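Local atomic coordinates of 2,3,4,5-tetrahydropyridine-2,6-dicarboxylate N-succinyltransferase (Campylobacter jejuni, PDB entry 2RIJ), a protein that probably catalyses transfer of a succinyl group from succinyl-CoA to tetrahydrodipicolinate, a step of lysine biosynthesis through diaminopimelate. Residues G259-S264 / A277-V282; A301-G306 / C313-G318; A317-L322 / F362-I367; F327-A332 / E347-L352; N358-R363 / M371-N376. All blocks are in the same frame, centred on the assembly; numbering follows the deposited sequence. Where two conformers were deposited one is given.

Contact 1 (G259-S264 / A277-V282)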
# COMPACT_ATOMS: atom_id res chain seq x y z
N GLY A 259 -15.26 28.23 -3.29
CA GLY A 259 -13.97 27.97 -3.95
C GLY A 259 -13.84 28.70 -5.27
O GLY A 259 -14.59 29.65 -5.57
N ARG A 260 -12.86 28.29 -6.06
CA ARG A 260 -12.34 29.09 -7.16
C ARG A 260 -12.73 28.50 -8.50
O ARG A 260 -12.39 27.34 -8.81
CB ARG A 260 -10.82 29.20 -7.03
CG ARG A 260 -10.45 29.92 -5.74
CD ARG A 260 -8.96 29.93 -5.52
NE ARG A 260 -8.44 28.58 -5.24
CZ ARG A 260 -8.36 28.04 -4.03
NH1 ARG A 260 -8.87 28.63 -2.96
NH2 ARG A 260 -7.78 26.84 -3.86
N ILE A 261 -13.45 29.29 -9.27
CA ILE A 261 -13.89 28.92 -10.60
C ILE A 261 -13.08 29.69 -11.63
O ILE A 261 -13.29 30.88 -11.86
CB ILE A 261 -15.37 29.19 -10.82
CG1 ILE A 261 -16.19 28.62 -9.67
CG2 ILE A 261 -15.85 28.58 -12.16
CD1 ILE A 261 -17.69 28.87 -9.74
N SER A 262 -12.18 28.97 -12.31
CA SER A 262 -11.32 29.57 -13.36
C SER A 262 -12.08 29.91 -14.63
O SER A 262 -13.16 29.39 -14.91
CB SER A 262 -10.18 28.60 -13.75
OG SER A 262 -9.30 28.36 -12.65
N SER A 263 -11.51 30.80 -15.42
CA SER A 263 -12.11 31.19 -16.69
C SER A 263 -12.37 29.96 -17.54
O SER A 263 -11.54 29.04 -17.58
CB SER A 263 -11.18 32.18 -17.44
OG SER A 263 -11.35 33.47 -16.91
N SER A 264 -13.53 29.94 -18.19
CA SER A 264 -14.06 28.87 -19.01
C SER A 264 -14.76 27.76 -18.24
O SER A 264 -15.40 26.96 -18.85
CB SER A 264 -13.02 28.26 -19.96
OG SER A 264 -12.68 29.22 -20.91
N ALA A 277 -11.84 24.92 -2.44
CA ALA A 277 -11.75 24.04 -3.59
C ALA A 277 -11.34 24.85 -4.82
O ALA A 277 -11.58 26.06 -4.94
CB ALA A 277 -13.07 23.31 -3.84
N SER A 278 -10.71 24.16 -5.76
CA SER A 278 -10.29 24.71 -7.04
C SER A 278 -11.02 23.97 -8.14
O SER A 278 -11.00 22.73 -8.16
CB SER A 278 -8.77 24.49 -7.26
OG SER A 278 -7.98 25.56 -6.77
N ILE A 279 -11.61 24.70 -9.07
CA ILE A 279 -12.06 24.17 -10.34
C ILE A 279 -11.23 24.81 -11.45
O ILE A 279 -11.33 26.01 -11.69
CB ILE A 279 -13.56 24.38 -10.61
CG1 ILE A 279 -14.39 23.83 -9.45
CG2 ILE A 279 -13.99 23.73 -11.93
CD1 ILE A 279 -15.86 24.24 -9.49
N LEU A 280 -10.43 24.01 -12.14
CA LEU A 280 -9.59 24.52 -13.22
C LEU A 280 -10.47 24.79 -14.46
O LEU A 280 -11.65 24.34 -14.53
CB LEU A 280 -8.44 23.53 -13.47
CG LEU A 280 -7.55 23.16 -12.27
CD1 LEU A 280 -6.41 22.24 -12.82
CD2 LEU A 280 -7.01 24.37 -11.53
N GLY A 281 -9.96 25.54 -15.44
CA GLY A 281 -10.86 25.98 -16.51
C GLY A 281 -10.80 25.30 -17.84
O GLY A 281 -11.81 25.10 -18.50
N VAL A 282 -9.57 25.03 -18.26
CA VAL A 282 -9.31 24.51 -19.59
C VAL A 282 -8.38 23.30 -19.46
O VAL A 282 -7.35 23.36 -18.75
CB VAL A 282 -8.66 25.60 -20.50
CG1 VAL A 282 -8.49 25.07 -21.94
CG2 VAL A 282 -9.51 26.84 -20.51
O HOH W 1 -7.64 27.66 -8.24
O HOH W 2 -9.70 28.01 -10.14

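Contact 2 (A301-G306 / C313-G318)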
# COMPACT_ATOMS: atom_id res chain seq x y z
N ALA A 301 -14.09 20.65 0.41
CA ALA A 301 -13.15 21.65 0.87
C ALA A 301 -11.73 21.23 0.48
O ALA A 301 -11.32 20.04 0.62
CB ALA A 301 -13.29 21.86 2.39
N ASN A 302 -10.96 22.20 -0.00
CA ASN A 302 -9.58 22.00 -0.44
C ASN A 302 -9.34 20.91 -1.49
O ASN A 302 -8.22 20.49 -1.69
CB ASN A 302 -8.68 21.86 0.80
CG ASN A 302 -8.51 23.17 1.53
OD1 ASN A 302 -8.37 24.22 0.89
ND2 ASN A 302 -8.47 23.13 2.86
N SER A 303 -10.38 20.54 -2.26
CA SER A 303 -10.24 19.64 -3.40
C SER A 303 -9.76 20.39 -4.59
O SER A 303 -9.79 21.65 -4.61
CB SER A 303 -11.56 18.92 -3.74
OG SER A 303 -12.61 19.80 -4.05
N VAL A 304 -9.38 19.63 -5.63
CA VAL A 304 -9.05 20.21 -6.94
C VAL A 304 -9.72 19.37 -8.00
O VAL A 304 -9.52 18.13 -8.06
CB VAL A 304 -7.52 20.29 -7.24
CG1 VAL A 304 -7.20 20.97 -8.62
CG2 VAL A 304 -6.75 20.93 -6.06
N THR A 305 -10.48 20.03 -8.83
CA THR A 305 -11.15 19.39 -9.93
C THR A 305 -10.53 19.89 -11.26
O THR A 305 -10.72 21.03 -11.66
CB THR A 305 -12.68 19.67 -9.92
OG1 THR A 305 -13.28 19.12 -8.74
CG2 THR A 305 -13.36 19.03 -11.14
N GLY A 306 -9.77 19.00 -11.90
CA GLY A 306 -9.09 19.28 -13.17
C GLY A 306 -9.65 18.59 -14.39
O GLY A 306 -9.07 18.65 -15.49
N CYS A 313 -21.76 14.09 -9.28
CA CYS A 313 -20.45 13.62 -8.92
C CYS A 313 -20.02 14.21 -7.57
O CYS A 313 -20.43 15.30 -7.20
CB CYS A 313 -19.41 13.97 -9.97
SG CYS A 313 -19.61 13.13 -11.56
N ILE A 314 -19.17 13.47 -6.87
CA ILE A 314 -18.64 13.90 -5.58
C ILE A 314 -17.13 13.80 -5.62
O ILE A 314 -16.59 12.79 -6.07
CB ILE A 314 -19.13 13.05 -4.44
CG1 ILE A 314 -20.66 13.11 -4.34
CG2 ILE A 314 -18.48 13.48 -3.09
CD1 ILE A 314 -21.15 12.19 -3.26
N VAL A 315 -16.47 14.87 -5.22
CA VAL A 315 -15.02 14.88 -5.00
C VAL A 315 -14.85 15.13 -3.51
O VAL A 315 -15.25 16.16 -2.97
CB VAL A 315 -14.29 15.92 -5.82
CG1 VAL A 315 -12.78 15.91 -5.52
CG2 VAL A 315 -14.50 15.71 -7.34
N ASP A 316 -14.27 14.16 -2.83
CA ASP A 316 -14.09 14.31 -1.36
C ASP A 316 -13.12 15.47 -1.03
O ASP A 316 -12.18 15.80 -1.79
CB ASP A 316 -13.52 13.04 -0.73
CG ASP A 316 -14.57 11.93 -0.49
OD1 ASP A 316 -15.80 12.06 -0.77
OD2 ASP A 316 -14.10 10.87 -0.00
N ALA A 317 -13.32 16.03 0.15
CA ALA A 317 -12.43 17.06 0.64
C ALA A 317 -10.99 16.60 0.53
O ALA A 317 -10.65 15.42 0.81
CB ALA A 317 -12.79 17.44 2.10
N GLY A 318 -10.12 17.48 0.02
CA GLY A 318 -8.67 17.20 -0.01
C GLY A 318 -8.22 16.43 -1.24
O GLY A 318 -7.05 16.31 -1.50
O HOH W 3 -6.01 19.02 -2.70

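Contact 3 (A317-L322 / F362-I367)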
# COMPACT_ATOMS: atom_id res chain seq x y z
N ALA A 317 -13.32 16.03 0.15
CA ALA A 317 -12.43 17.06 0.64
C ALA A 317 -10.99 16.60 0.53
O ALA A 317 -10.65 15.42 0.81
CB ALA A 317 -12.79 17.44 2.10
N GLY A 318 -10.12 17.48 0.02
CA GLY A 318 -8.67 17.20 -0.01
C GLY A 318 -8.22 16.43 -1.24
O GLY A 318 -7.05 16.31 -1.50
N ILE A 319 -9.14 15.96 -2.06
CA ILE A 319 -8.76 15.11 -3.19
C ILE A 319 -8.45 15.99 -4.37
O ILE A 319 -9.24 16.85 -4.74
CB ILE A 319 -9.95 14.11 -3.58
CG1 ILE A 319 -10.23 13.13 -2.45
CG2 ILE A 319 -9.67 13.39 -4.90
CD1 ILE A 319 -9.12 12.20 -2.14
N ALA A 320 -7.36 15.67 -5.07
CA ALA A 320 -7.08 16.26 -6.36
C ALA A 320 -7.37 15.32 -7.50
O ALA A 320 -6.73 14.24 -7.61
CB ALA A 320 -5.60 16.72 -6.42
N VAL A 321 -8.31 15.71 -8.36
CA VAL A 321 -8.72 14.94 -9.51
C VAL A 321 -8.18 15.63 -10.76
O VAL A 321 -8.81 16.51 -11.37
CB VAL A 321 -10.29 14.75 -9.61
CG1 VAL A 321 -10.66 13.92 -10.81
CG2 VAL A 321 -10.85 14.14 -8.36
N LEU A 322 -7.00 15.20 -11.17
CA LEU A 322 -6.30 15.80 -12.28
C LEU A 322 -6.35 14.87 -13.48
O LEU A 322 -6.66 13.67 -13.36
CB LEU A 322 -4.84 16.11 -11.88
CG LEU A 322 -4.69 16.80 -10.52
CD1 LEU A 322 -3.22 16.88 -10.10
CD2 LEU A 322 -5.38 18.20 -10.61
N PHE A 362 -15.13 10.39 -6.28
CA PHE A 362 -13.68 10.35 -6.15
C PHE A 362 -13.31 10.45 -4.66
O PHE A 362 -13.71 11.36 -3.94
CB PHE A 362 -12.98 11.47 -6.95
CG PHE A 362 -13.18 11.38 -8.45
CD1 PHE A 362 -12.34 10.59 -9.22
CD2 PHE A 362 -14.23 12.05 -9.09
CE1 PHE A 362 -12.51 10.49 -10.59
CE2 PHE A 362 -14.38 11.96 -10.48
CZ PHE A 362 -13.53 11.19 -11.21
N ARG A 363 -12.57 9.46 -4.22
CA ARG A 363 -12.19 9.33 -2.80
C ARG A 363 -10.85 8.64 -2.69
O ARG A 363 -10.31 8.13 -3.67
CB ARG A 363 -13.27 8.59 -2.04
CG ARG A 363 -13.70 7.26 -2.60
CD ARG A 363 -14.80 6.71 -1.71
NE ARG A 363 -15.32 5.42 -2.18
CZ ARG A 363 -14.69 4.26 -2.01
NH1 ARG A 363 -13.51 4.20 -1.38
NH2 ARG A 363 -15.26 3.14 -2.46
N GLN A 364 -10.23 8.75 -1.51
CA GLN A 364 -9.02 8.01 -1.21
C GLN A 364 -9.32 6.86 -0.26
O GLN A 364 -10.07 7.02 0.71
CB GLN A 364 -7.95 8.90 -0.58
CG GLN A 364 -6.59 8.18 -0.47
CD GLN A 364 -5.36 9.13 -0.48
OE1 GLN A 364 -5.49 10.33 -0.30
NE2 GLN A 364 -4.17 8.56 -0.70
N ASP A 365 -8.74 5.69 -0.53
CA ASP A 365 -8.83 4.58 0.40
C ASP A 365 -7.88 4.88 1.55
O ASP A 365 -6.69 5.02 1.35
CB ASP A 365 -8.51 3.26 -0.28
CG ASP A 365 -8.73 2.04 0.64
OD1 ASP A 365 -8.19 1.97 1.76
OD2 ASP A 365 -9.43 1.15 0.22
N SER A 366 -8.40 5.10 2.75
CA SER A 366 -7.51 5.58 3.79
C SER A 366 -6.63 4.50 4.41
O SER A 366 -5.64 4.85 5.04
CB SER A 366 -8.23 6.48 4.82
OG SER A 366 -9.30 5.83 5.38
N ILE A 367 -6.92 3.22 4.17
CA ILE A 367 -6.05 2.12 4.63
C ILE A 367 -4.92 1.82 3.63
O ILE A 367 -3.76 1.74 4.02
CB ILE A 367 -6.88 0.83 4.92
CG1 ILE A 367 -7.91 1.11 6.02
CG2 ILE A 367 -5.96 -0.31 5.32
CD1 ILE A 367 -7.45 2.15 7.08
O HOH W 4 -5.71 13.22 -1.02

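Contact 4 (F327-A332 / E347-L352)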
# COMPACT_ATOMS: atom_id res chain seq x y z
N PHE A 327 -6.99 6.32 -11.06
CA PHE A 327 -8.02 5.89 -10.11
C PHE A 327 -8.36 4.44 -10.34
O PHE A 327 -8.47 3.98 -11.49
CB PHE A 327 -9.32 6.70 -10.28
CG PHE A 327 -9.14 8.16 -10.01
CD1 PHE A 327 -9.23 8.66 -8.70
CD2 PHE A 327 -8.78 9.03 -11.03
CE1 PHE A 327 -9.02 10.01 -8.46
CE2 PHE A 327 -8.55 10.37 -10.76
CZ PHE A 327 -8.65 10.84 -9.50
N LEU A 328 -8.60 3.75 -9.22
CA LEU A 328 -9.06 2.37 -9.21
C LEU A 328 -10.57 2.41 -9.22
O LEU A 328 -11.17 3.03 -8.33
CB LEU A 328 -8.56 1.64 -7.96
CG LEU A 328 -8.93 0.17 -7.75
CD1 LEU A 328 -8.20 -0.68 -8.74
CD2 LEU A 328 -8.64 -0.31 -6.33
N LEU A 329 -11.17 1.79 -10.23
CA LEU A 329 -12.62 1.79 -10.39
C LEU A 329 -13.30 0.81 -9.46
O LEU A 329 -12.89 -0.35 -9.38
CB LEU A 329 -12.99 1.42 -11.83
CG LEU A 329 -14.50 1.36 -12.11
CD1 LEU A 329 -14.97 2.79 -12.17
CD2 LEU A 329 -14.82 0.61 -13.40
N LYS A 330 -14.36 1.26 -8.79
CA LYS A 330 -15.24 0.39 -8.03
C LYS A 330 -16.65 0.60 -8.50
O LYS A 330 -16.95 1.61 -9.13
CB LYS A 330 -15.08 0.64 -6.53
CG LYS A 330 -13.62 0.38 -6.10
CD LYS A 330 -13.50 -0.07 -4.70
CE LYS A 330 -12.01 -0.32 -4.33
NZ LYS A 330 -11.38 -1.48 -5.07
N ASP A 331 -17.53 -0.35 -8.22
CA ASP A 331 -18.95 -0.21 -8.58
C ASP A 331 -19.20 -0.13 -10.07
O ASP A 331 -20.11 0.57 -10.52
CB ASP A 331 -19.56 1.04 -7.88
CG ASP A 331 -19.37 1.04 -6.37
OD1 ASP A 331 -19.67 0.01 -5.76
OD2 ASP A 331 -18.90 2.06 -5.79
N ALA A 332 -18.44 -0.90 -10.85
CA ALA A 332 -18.52 -0.80 -12.33
C ALA A 332 -19.90 -1.05 -12.90
O ALA A 332 -20.34 -0.36 -13.81
CB ALA A 332 -17.51 -1.71 -12.97
N GLU A 347 -9.51 -1.61 -14.93
CA GLU A 347 -9.55 -1.35 -13.50
C GLU A 347 -8.97 -0.02 -13.13
O GLU A 347 -9.38 0.56 -12.14
CB GLU A 347 -8.83 -2.45 -12.75
CG GLU A 347 -9.32 -2.52 -11.32
CD GLU A 347 -9.17 -3.90 -10.71
OE1 GLU A 347 -9.17 -4.90 -11.46
OE2 GLU A 347 -9.08 -3.93 -9.46
N ILE A 348 -8.02 0.47 -13.91
CA ILE A 348 -7.39 1.75 -13.62
C ILE A 348 -7.67 2.73 -14.73
O ILE A 348 -7.42 2.46 -15.88
CB ILE A 348 -5.85 1.60 -13.44
CG1 ILE A 348 -5.56 0.83 -12.15
CG2 ILE A 348 -5.16 2.96 -13.39
CD1 ILE A 348 -4.13 0.42 -12.08
N TYR A 349 -8.15 3.91 -14.36
CA TYR A 349 -8.42 4.98 -15.32
C TYR A 349 -7.76 6.27 -14.91
O TYR A 349 -7.71 6.63 -13.73
CB TYR A 349 -9.93 5.22 -15.42
CG TYR A 349 -10.71 4.05 -15.89
CD1 TYR A 349 -11.07 3.02 -15.02
CD2 TYR A 349 -11.10 3.95 -17.21
CE1 TYR A 349 -11.79 1.94 -15.46
CE2 TYR A 349 -11.81 2.87 -17.66
CZ TYR A 349 -12.15 1.87 -16.78
OH TYR A 349 -12.85 0.80 -17.25
N LYS A 350 -7.24 6.98 -15.91
CA LYS A 350 -6.77 8.33 -15.70
C LYS A 350 -7.95 9.27 -15.58
O LYS A 350 -8.99 9.07 -16.23
CB LYS A 350 -5.90 8.76 -16.87
CG LYS A 350 -4.56 8.08 -16.83
CD LYS A 350 -3.64 8.59 -17.91
CE LYS A 350 -2.17 8.52 -17.44
N GLY A 351 -7.82 10.29 -14.75
CA GLY A 351 -8.82 11.37 -14.69
C GLY A 351 -9.42 11.75 -16.04
O GLY A 351 -10.61 11.76 -16.21
N LEU A 352 -8.57 12.05 -17.02
CA LEU A 352 -9.05 12.48 -18.31
C LEU A 352 -9.95 11.49 -19.01
O LEU A 352 -10.89 11.88 -19.72
CB LEU A 352 -7.85 12.85 -19.21
CG LEU A 352 -8.15 13.57 -20.52
CD1 LEU A 352 -8.83 14.91 -20.29
CD2 LEU A 352 -6.80 13.73 -21.26

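Contact 5 (N358-R363 / M371-N376)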
# COMPACT_ATOMS: atom_id res chain seq x y z
N ASN A 358 -21.35 10.59 -15.24
CA ASN A 358 -22.28 10.89 -14.14
C ASN A 358 -22.13 9.96 -12.96
O ASN A 358 -21.81 8.76 -13.14
CB ASN A 358 -23.74 10.73 -14.66
CG ASN A 358 -24.00 11.55 -15.88
OD1 ASN A 358 -23.83 12.79 -15.90
ND2 ASN A 358 -24.41 10.88 -16.94
N GLY A 359 -22.44 10.45 -11.77
CA GLY A 359 -22.49 9.59 -10.59
C GLY A 359 -21.17 9.12 -10.01
O GLY A 359 -21.14 8.17 -9.23
N LEU A 360 -20.07 9.78 -10.37
CA LEU A 360 -18.75 9.42 -9.90
C LEU A 360 -18.50 9.94 -8.48
O LEU A 360 -18.90 11.04 -8.11
CB LEU A 360 -17.63 9.96 -10.80
CG LEU A 360 -17.65 9.58 -12.30
CD1 LEU A 360 -16.39 10.13 -12.98
CD2 LEU A 360 -17.67 8.09 -12.47
N HIS A 361 -17.79 9.14 -7.73
CA HIS A 361 -17.37 9.51 -6.39
C HIS A 361 -15.88 9.29 -6.30
O HIS A 361 -15.41 8.14 -6.27
CB HIS A 361 -18.13 8.74 -5.33
CG HIS A 361 -17.83 9.17 -3.93
ND1 HIS A 361 -18.51 8.67 -2.85
CD2 HIS A 361 -16.97 10.10 -3.44
CE1 HIS A 361 -18.04 9.24 -1.74
NE2 HIS A 361 -17.13 10.13 -2.08
N PHE A 362 -15.13 10.39 -6.28
CA PHE A 362 -13.68 10.35 -6.15
C PHE A 362 -13.31 10.45 -4.66
O PHE A 362 -13.71 11.36 -3.94
CB PHE A 362 -12.98 11.47 -6.95
CG PHE A 362 -13.18 11.38 -8.45
CD1 PHE A 362 -12.34 10.59 -9.22
CD2 PHE A 362 -14.23 12.05 -9.09
CE1 PHE A 362 -12.51 10.49 -10.59
CE2 PHE A 362 -14.38 11.96 -10.48
CZ PHE A 362 -13.53 11.19 -11.21
N ARG A 363 -12.57 9.46 -4.22
CA ARG A 363 -12.19 9.33 -2.80
C ARG A 363 -10.85 8.64 -2.69
O ARG A 363 -10.31 8.13 -3.67
CB ARG A 363 -13.27 8.59 -2.04
CG ARG A 363 -13.70 7.26 -2.60
CD ARG A 363 -14.80 6.71 -1.71
NE ARG A 363 -15.32 5.42 -2.18
CZ ARG A 363 -14.69 4.26 -2.01
NH1 ARG A 363 -13.51 4.20 -1.38
NH2 ARG A 363 -15.26 3.14 -2.46
N MSE A 371 -6.11 5.87 -4.76
CA MSE A 371 -7.15 6.75 -5.28
C MSE A 371 -8.23 5.91 -5.94
O MSE A 371 -7.94 5.03 -6.79
CB MSE A 371 -6.56 7.77 -6.25
CG MSE A 371 -5.56 8.70 -5.65
SE MSE A 371 -6.37 9.82 -4.31
CE MSE A 371 -7.33 11.05 -5.36
N ILE A 372 -9.46 6.15 -5.53
CA ILE A 372 -10.62 5.39 -6.05
C ILE A 372 -11.60 6.27 -6.81
O ILE A 372 -11.84 7.40 -6.46
CB ILE A 372 -11.37 4.65 -4.89
CG1 ILE A 372 -10.56 3.43 -4.43
CG2 ILE A 372 -12.82 4.22 -5.31
CD1 ILE A 372 -10.90 2.98 -3.03
N VAL A 373 -12.17 5.72 -7.88
CA VAL A 373 -13.37 6.27 -8.47
C VAL A 373 -14.49 5.21 -8.27
O VAL A 373 -14.32 4.04 -8.65
CB VAL A 373 -13.22 6.72 -9.93
CG1 VAL A 373 -12.78 5.54 -10.89
CG2 VAL A 373 -14.52 7.40 -10.37
N ALA A 374 -15.57 5.61 -7.62
CA ALA A 374 -16.65 4.70 -7.20
C ALA A 374 -18.02 5.31 -7.52
O ALA A 374 -18.10 6.40 -8.10
CB ALA A 374 -16.53 4.38 -5.71
N LEU A 375 -19.11 4.65 -7.11
CA LEU A 375 -20.44 5.17 -7.30
C LEU A 375 -20.79 6.16 -6.19
O LEU A 375 -20.62 5.89 -5.01
CB LEU A 375 -21.49 4.04 -7.32
CG LEU A 375 -22.96 4.41 -7.38
CD1 LEU A 375 -23.37 4.90 -8.77
CD2 LEU A 375 -23.83 3.22 -6.86
N ASN A 376 -21.32 7.30 -6.58
CA ASN A 376 -22.02 8.16 -5.65
C ASN A 376 -23.35 7.45 -5.34
O ASN A 376 -24.23 7.40 -6.18
CB ASN A 376 -22.25 9.53 -6.26
CG ASN A 376 -23.17 10.40 -5.41
OD1 ASN A 376 -23.55 10.01 -4.29
ND2 ASN A 376 -23.57 11.54 -5.95
O HOH W 5 -21.10 7.55 -2.34
O HOH W 6 -18.18 5.41 -2.83

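Contact 1 (G259-S264 / A277-V282)
Arg-260 folds its guanidinium back over the neighbouring strand, above Ala-277 O and beside Ser-278. The bend lies at chi3 (-68°), which turns NE back. Ala-277 O then sits 3.9 Å from the guanidinium plane, over its centre. The same oxygen accepts the backbone bond from Arg-260 N. In the conformer given, NH2 of Arg-260 reaches Ser-278 OG at 3.2 Å, with the hydroxyl tilted from the guanidinium plane. A water lying in that plane accepts from Arg-260 NE and, in this conformer, also bonds Ser-278 OG. NH1 of Arg-260 is bound to Ala-242 O, and NH2 also meets Asn-302 of the second subunit. Both Arg-260 and Ser-278 are predicted to bind succinyl-CoA. The two strands are parallel neighbours on successive coils of the left-handed parallel beta-helix of hexapeptide acyltransferases. On the face opposite Arg-260 and Ser-278, Ile-261 CG1 lies 4.4 Å from Ile-279 CD1. Further along, Ser-262 CB approaches Gly-281 N at 3.5 Å. A second water bonds both Ser-262 OG and Ile-279 O. Beyond the strands, Ser-263 O receives a CA-H...O contact from Gly-281 CA, and Ser-264 CB packs on Val-282 CG2 at 3.8 Å.

Contact 2 (A301-G306 / C313-G318)
Ala-301 and Ser-303 meet Ala-317, Val-315 and Gly-318 in a buried contact between equivalent corners of successive coils, near the C-terminal end of the beta-helix. It joins the start of strand 304-305 to the end of strand 314-315, in a different sheet. The touching parts of the two segments run 120° apart, with a single direct hydrogen bond. Gly-318 N gives it to Ala-301 O at 2.9 Å, nearly along the C=O axis but bent at the hydrogen (131°). Ala-317 CB also sits 3.3 Å from Ala-301 O. A water lies between Asn-302 O and Gly-318 O and can donate to either. Deeper in, Val-315 puts one methyl on each of two residues. Its CG1, anti to the backbone N, touches Ser-303 CB at 3.7 Å. Its CG2 approaches Thr-305 OG1 at 3.9 Å. Ser-303 turns OG between its backbone N and carbonyl carbon (chi1 59°), where it bonds Gly-300 O. Asn-302 ND2 donates to Gly-276 O of the third subunit. Ala-301, Asp-316 and Ala-317 are predicted to bind succinyl-CoA. Stacked corners of this kind are typical of the left-handed beta-helix built from hexapeptide repeats.

Contact 3 (A317-L322 / F362-I367)
Val-321 lays both of its methyl groups on one face of the Phe-362 ring, and no direct hydrogen bond joins the two segments. CG1 is placed anti to the backbone N (chi1 -179°). Val-321 CG1 stands 3.9 Å from the centroid of the Phe-362 ring and 11° off the ring normal, a CH-pi contact over the centre. CG2 of Val-321 sits further back, toward the root of the ring, 3.6 Å from Phe-362 CG. The two side chains cross at about a right angle. The same ring also meets Phe-327 edge-to-face. Two residues earlier, Ile-319 points the same way as Val-321, toward the other strand. Its CD1 reaches past the backbone of Arg-363 to Gln-364, 3.7 Å from Gln-364 N and 3.8 Å from Gln-364 CB. CG2 of Ile-319 lies 4.3 Å from Phe-362 CB. The polar end of Gln-364 is held through NE2 by Gly-369 O. A water lies within bonding distance of Gln-364 OE1, with a longer, weak approach to Gly-318 O. Beyond the contact, Asp-365 OD1 accepts from Ile-367 N in an Asx turn. Residues 363 to 366 are predicted to bind succinyl-CoA. Apolar side chains facing inward from two walls of the coil, here Val-321 and Phe-362 with Ile-319 just before its strand, are typical of the interior of a left-handed beta-helix.

Contact 4 (F327-A332 / E347-L352)
Leu-328 and Glu-347 both set CG anti to the backbone N, with chi1 -180° in Leu-328 and -157° in Glu-347. In Leu-328, chi2 (71°) then sets CD1 against the glutamate. The two side chains lie side by side and point the same way. CD1 of Leu-328, in the conformer given, rests 3.4 Å from Glu-347 CG and equally close to Glu-347 OE2. The glutamate is extended beyond CG. Its CG and OE2 touch the leucine, while OE1 forms a salt bridge with Lys-326 of the fifth subunit. Leu-329 also has CG anti to the backbone N, and in the conformer given its CD2 lies 3.9 Å from Tyr-349 CE1. CB of Leu-329 is as near to that same atom. The leucine crosses the tyrosine obliquely. The tyrosine hydroxyl bonds Lys-346 N. On the same face as Tyr-349, Phe-327 turns the edge of its ring to the other strand. Its CD2 lies 3.8 Å from Tyr-349 O and 4.0 Å from Gly-351 N.

The backbones form an antiparallel pair. Phe-327 and Tyr-349 exchange two hydrogen bonds, and Leu-329 N donates to Glu-347 O at 2.9 Å. Leu-328 and Ile-348 form the non-hydrogen-bonded pair between them. Strand 348-350 is the outermost strand of its sheet within this chain. Strand 326-329 lies between it and strand 371-375, whose Met-371 and Val-373 touch Phe-327. Helix 332-338 follows directly after Asp-331, in the connection between the two strands.

Contact 5 (N358-R363 / M371-N376)
Arg-363 lies across Ile-372 with its guanidinium flat over the isoleucine. In the conformer given, CG2 of Ile-372 sits 3.8 Å from the guanidinium plane of Arg-363, over its centre. Arg-363 starts with CG between its backbone N and carbonyl carbon (chi1 53°). The chain then runs extended to NE and passes over the His-361 ring, where CD stands above the ring centre. Arg-363 NH2 ends 3.7 Å from Ala-374 CB. NE donates to a water that is weakly bound to Leu-375 O. A second water links Leu-375 O to His-361 ND1, while His-361 NE2 bonds Asp-316. Arg-363 and Asp-316 are both predicted to bind succinyl-CoA.

The two strands form a beta hairpin that continues the sheet of strand 314-315, through strand 360-364. His-361 with Ala-374 and Arg-363 with Ile-372 are its hydrogen-bonded pairs. Asn-376 N closes the far end on Gly-359 O at 2.8 Å.

The other face is apolar. Phe-362 and Val-373 lie side by side, pointing the same way. CG2 of Val-373 is over the ring face but offset toward the rim, 3.7 Å from Phe-362 CE1. The same methyl of Val-373 is 3.8 Å from Leu-360 CD2. Leu-375 diverges from Leu-360 in direction, yet both side chains touch Leu-335 of helix 332-338.

The contacts follow the beta-helix from its middle to its C-terminal end. Contact 1 comes first along the chain, and contact 2 follows with its centre 12 Å away. Strands 278-279 and 304-305 join these two in one parallel sheet, which strand 320-321 of contact 3 continues. Contacts 2 and 3 share Ala-317 and Gly-318. Contacts 3 and 5 share Phe-362 and Arg-363 on strand 360-364. Contact 4 is nested inside the loop closed by contact 3, and its strand 326-329 pairs with strand 371-375 of contact 5, the centres 8 Å apart. Contacts 4 and 5 end the beta-helix with antiparallel strands, on which contact 3 packs. Predicted succinyl-CoA residues occur in all five contacts.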